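Local coordinates for protein ribosome-binding factor A (Thermus thermophilus, PDB 2DYJ) that assists late maturation of the 30S ribosomal subunit, associating with free 30S subunits and being required for efficient processing of 16S rRNA, at residues A[61-66]-A[85-90]. Sequence-based numbering, arbitrary orientation.
Sequences ALSRAE and LEFLPW
Leu-62, on the last turn of helix 55-64, rests on the ring of Phe-87 from strand 84-89. CB of Leu-62 stands over the middle of one face of the Phe-87 ring, 3.4 Å from the centroid and 7° off the normal, a CH-pi contact. Farther out, the CD1 methyl of Leu-62 reaches the rim carbon CD1 of Phe-87 at 3.6 Å, and the Leu-62 side chain runs roughly perpendicular to that of Phe-87. The carbonyl O of Leu-62 comes within 3.4 Å of CE2 of Phe-87 near the rim of the ring. An alanine in place of Phe-87 would probably open a gap beneath Leu-62 and leave the Leu-62 CB without an aromatic face. Ser-63 N lies 3.7 Å from CD2 of Phe-87; Ser-63 OG, held beside the backbone N (chi1 -72°), hydrogen-bonds to the Leu-59 carbonyl O within the helix and shares a water with the Phe-87 carbonyl, to which that water donates. Ala-65 leaves helical geometry and takes the N-cap position of helix 66-74, which Glu-66 opens. A bend at chi2 (-93°) brings CD of Glu-66 round toward the strand, and Glu-66 OE1 accepts the N-H of Leu-85 through its anti lone pair at 2.9 Å, while OE2 forms a salt bridge with Arg-84. CG of Glu-66 packs 3.8 Å from CB of Leu-85. The contact joins the junction of helices 55-64 and 66-74 to an outer strand of the sheet, consistent with the helix-kink-helix of RbfA's KH-like fold: Phe-87 also touches Leu-59, Leu-69 and Val-47, the last on strand 44-50, which pairs in parallel with strand 84-89.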
loop_
_atom_site.group_PDB
_atom_site.type_symbol
_atom_site.label_atom_id
_atom_site.label_comp_id
_atom_site.label_asym_id
_atom_site.label_seq_id
_atom_site.Cartn_x
_atom_site.Cartn_y
_atom_site.Cartn_z
ATOM N N ALA A 61 7.103 8.988 -2.412
ATOM C CA ALA A 61 6.441 8.754 -3.692
ATOM C C ALA A 61 5.095 8.067 -3.494
ATOM O O ALA A 61 4.100 8.420 -4.147
ATOM C CB ALA A 61 7.342 7.910 -4.617
ATOM N N LEU A 62 5.056 7.084 -2.601
ATOM C CA LEU A 62 3.804 6.377 -2.323
ATOM C C LEU A 62 2.838 7.316 -1.628
ATOM O O LEU A 62 1.660 7.410 -1.993
ATOM C CB LEU A 62 4.077 5.162 -1.437
ATOM C CG LEU A 62 4.850 4.035 -2.122
ATOM C CD1 LEU A 62 5.415 3.063 -1.054
ATOM C CD2 LEU A 62 3.902 3.322 -3.108
ATOM N N SER A 63 3.336 8.027 -0.621
ATOM C CA SER A 63 2.493 8.969 0.120
ATOM C C SER A 63 1.875 9.995 -0.840
ATOM O O SER A 63 0.706 10.365 -0.722
ATOM C CB SER A 63 3.332 9.700 1.175
ATOM O OG SER A 63 3.668 8.819 2.229
ATOM N N ARG A 64 2.668 10.458 -1.797
ATOM C CA ARG A 64 2.157 11.446 -2.745
ATOM C C ARG A 64 1.091 10.827 -3.632
ATOM O O ARG A 64 0.148 11.510 -4.055
ATOM C CB ARG A 64 3.285 11.997 -3.611
ATOM C CG ARG A 64 2.804 13.032 -4.621
ATOM C CD ARG A 64 3.938 13.563 -5.453
ATOM N NE ARG A 64 3.460 14.451 -6.508
ATOM C CZ ARG A 64 4.250 15.039 -7.401
ATOM N NH1 ARG A 64 5.564 14.836 -7.363
ATOM N NH2 ARG A 64 3.727 15.823 -8.336
ATOM N N ALA A 65 1.231 9.525 -3.895
ATOM C CA ALA A 65 0.296 8.797 -4.741
ATOM C C ALA A 65 -0.870 8.214 -3.960
ATOM O O ALA A 65 -1.684 7.499 -4.532
ATOM C CB ALA A 65 1.032 7.646 -5.462
ATOM N N GLU A 66 -0.974 8.530 -2.669
ATOM C CA GLU A 66 -2.013 7.917 -1.834
ATOM C C GLU A 66 -3.429 8.060 -2.354
ATOM O O GLU A 66 -4.184 7.100 -2.350
ATOM C CB GLU A 66 -1.934 8.430 -0.378
ATOM C CG GLU A 66 -2.715 7.572 0.646
ATOM C CD GLU A 66 -4.149 8.044 0.916
ATOM O OE1 GLU A 66 -4.866 7.343 1.664
ATOM O OE2 GLU A 66 -4.571 9.098 0.399
ATOM N N LEU A 85 -4.187 5.021 3.262
ATOM C CA LEU A 85 -2.926 4.286 3.333
ATOM C C LEU A 85 -1.785 4.985 4.053
ATOM O O LEU A 85 -1.568 6.175 3.858
ATOM C CB LEU A 85 -2.460 3.966 1.917
ATOM C CG LEU A 85 -3.615 3.465 1.026
ATOM C CD1 LEU A 85 -3.181 3.386 -0.460
ATOM C CD2 LEU A 85 -4.039 2.087 1.528
ATOM N N GLU A 86 -1.054 4.221 4.865
ATOM C CA GLU A 86 0.107 4.741 5.575
ATOM C C GLU A 86 1.265 3.879 5.072
ATOM O O GLU A 86 1.181 2.653 5.127
ATOM C CB GLU A 86 -0.077 4.557 7.080
ATOM C CG GLU A 86 1.127 4.984 7.890
ATOM C CD GLU A 86 1.035 4.544 9.339
ATOM O OE1 GLU A 86 0.294 3.576 9.625
ATOM O OE2 GLU A 86 1.725 5.154 10.184
ATOM N N PHE A 87 2.334 4.502 4.573
ATOM C CA PHE A 87 3.445 3.719 4.046
ATOM C C PHE A 87 4.621 3.694 5.002
ATOM O O PHE A 87 5.097 4.742 5.441
ATOM C CB PHE A 87 3.852 4.277 2.698
ATOM C CG PHE A 87 2.728 4.237 1.696
ATOM C CD1 PHE A 87 2.438 3.065 1.016
ATOM C CD2 PHE A 87 1.944 5.372 1.469
ATOM C CE1 PHE A 87 1.361 3.014 0.100
ATOM C CE2 PHE A 87 0.867 5.337 0.556
ATOM C CZ PHE A 87 0.584 4.153 -0.124
ATOM N N LEU A 88 5.083 2.483 5.300
ATOM C CA LEU A 88 6.185 2.284 6.240
ATOM C C LEU A 88 7.261 1.365 5.676
ATOM O O LEU A 88 7.017 0.580 4.767
ATOM C CB LEU A 88 5.640 1.659 7.537
ATOM C CG LEU A 88 4.534 2.463 8.249
ATOM C CD1 LEU A 88 3.808 1.608 9.271
ATOM C CD2 LEU A 88 5.160 3.678 8.928
ATOM N N PRO A 89 8.484 1.455 6.219
ATOM C CA PRO A 89 9.583 0.603 5.756
ATOM C C PRO A 89 9.289 -0.844 6.185
ATOM O O PRO A 89 8.610 -1.060 7.203
ATOM C CB PRO A 89 10.794 1.189 6.473
ATOM C CG PRO A 89 10.198 1.705 7.757
ATOM C CD PRO A 89 8.938 2.387 7.265
ATOM N N TRP A 90 9.789 -1.818 5.421
ATOM C CA TRP A 90 9.538 -3.227 5.725
ATOM C C TRP A 90 9.997 -3.656 7.103
ATOM O O TRP A 90 9.443 -4.588 7.679
ATOM C CB TRP A 90 10.193 -4.160 4.693
ATOM C CG TRP A 90 11.693 -4.309 4.841
ATOM C CD1 TRP A 90 12.653 -3.482 4.328
ATOM C CD2 TRP A 90 12.398 -5.345 5.556
ATOM N NE1 TRP A 90 13.907 -3.936 4.676
ATOM C CE2 TRP A 90 13.781 -5.074 5.428
ATOM C CE3 TRP A 90 11.993 -6.475 6.288
ATOM C CZ2 TRP A 90 14.768 -5.894 6.008
ATOM C CZ3 TRP A 90 12.978 -7.294 6.866
ATOM C CH2 TRP A 90 14.346 -6.994 6.719
HETATM O O HOH W 1 5.217 7.522 4.423
#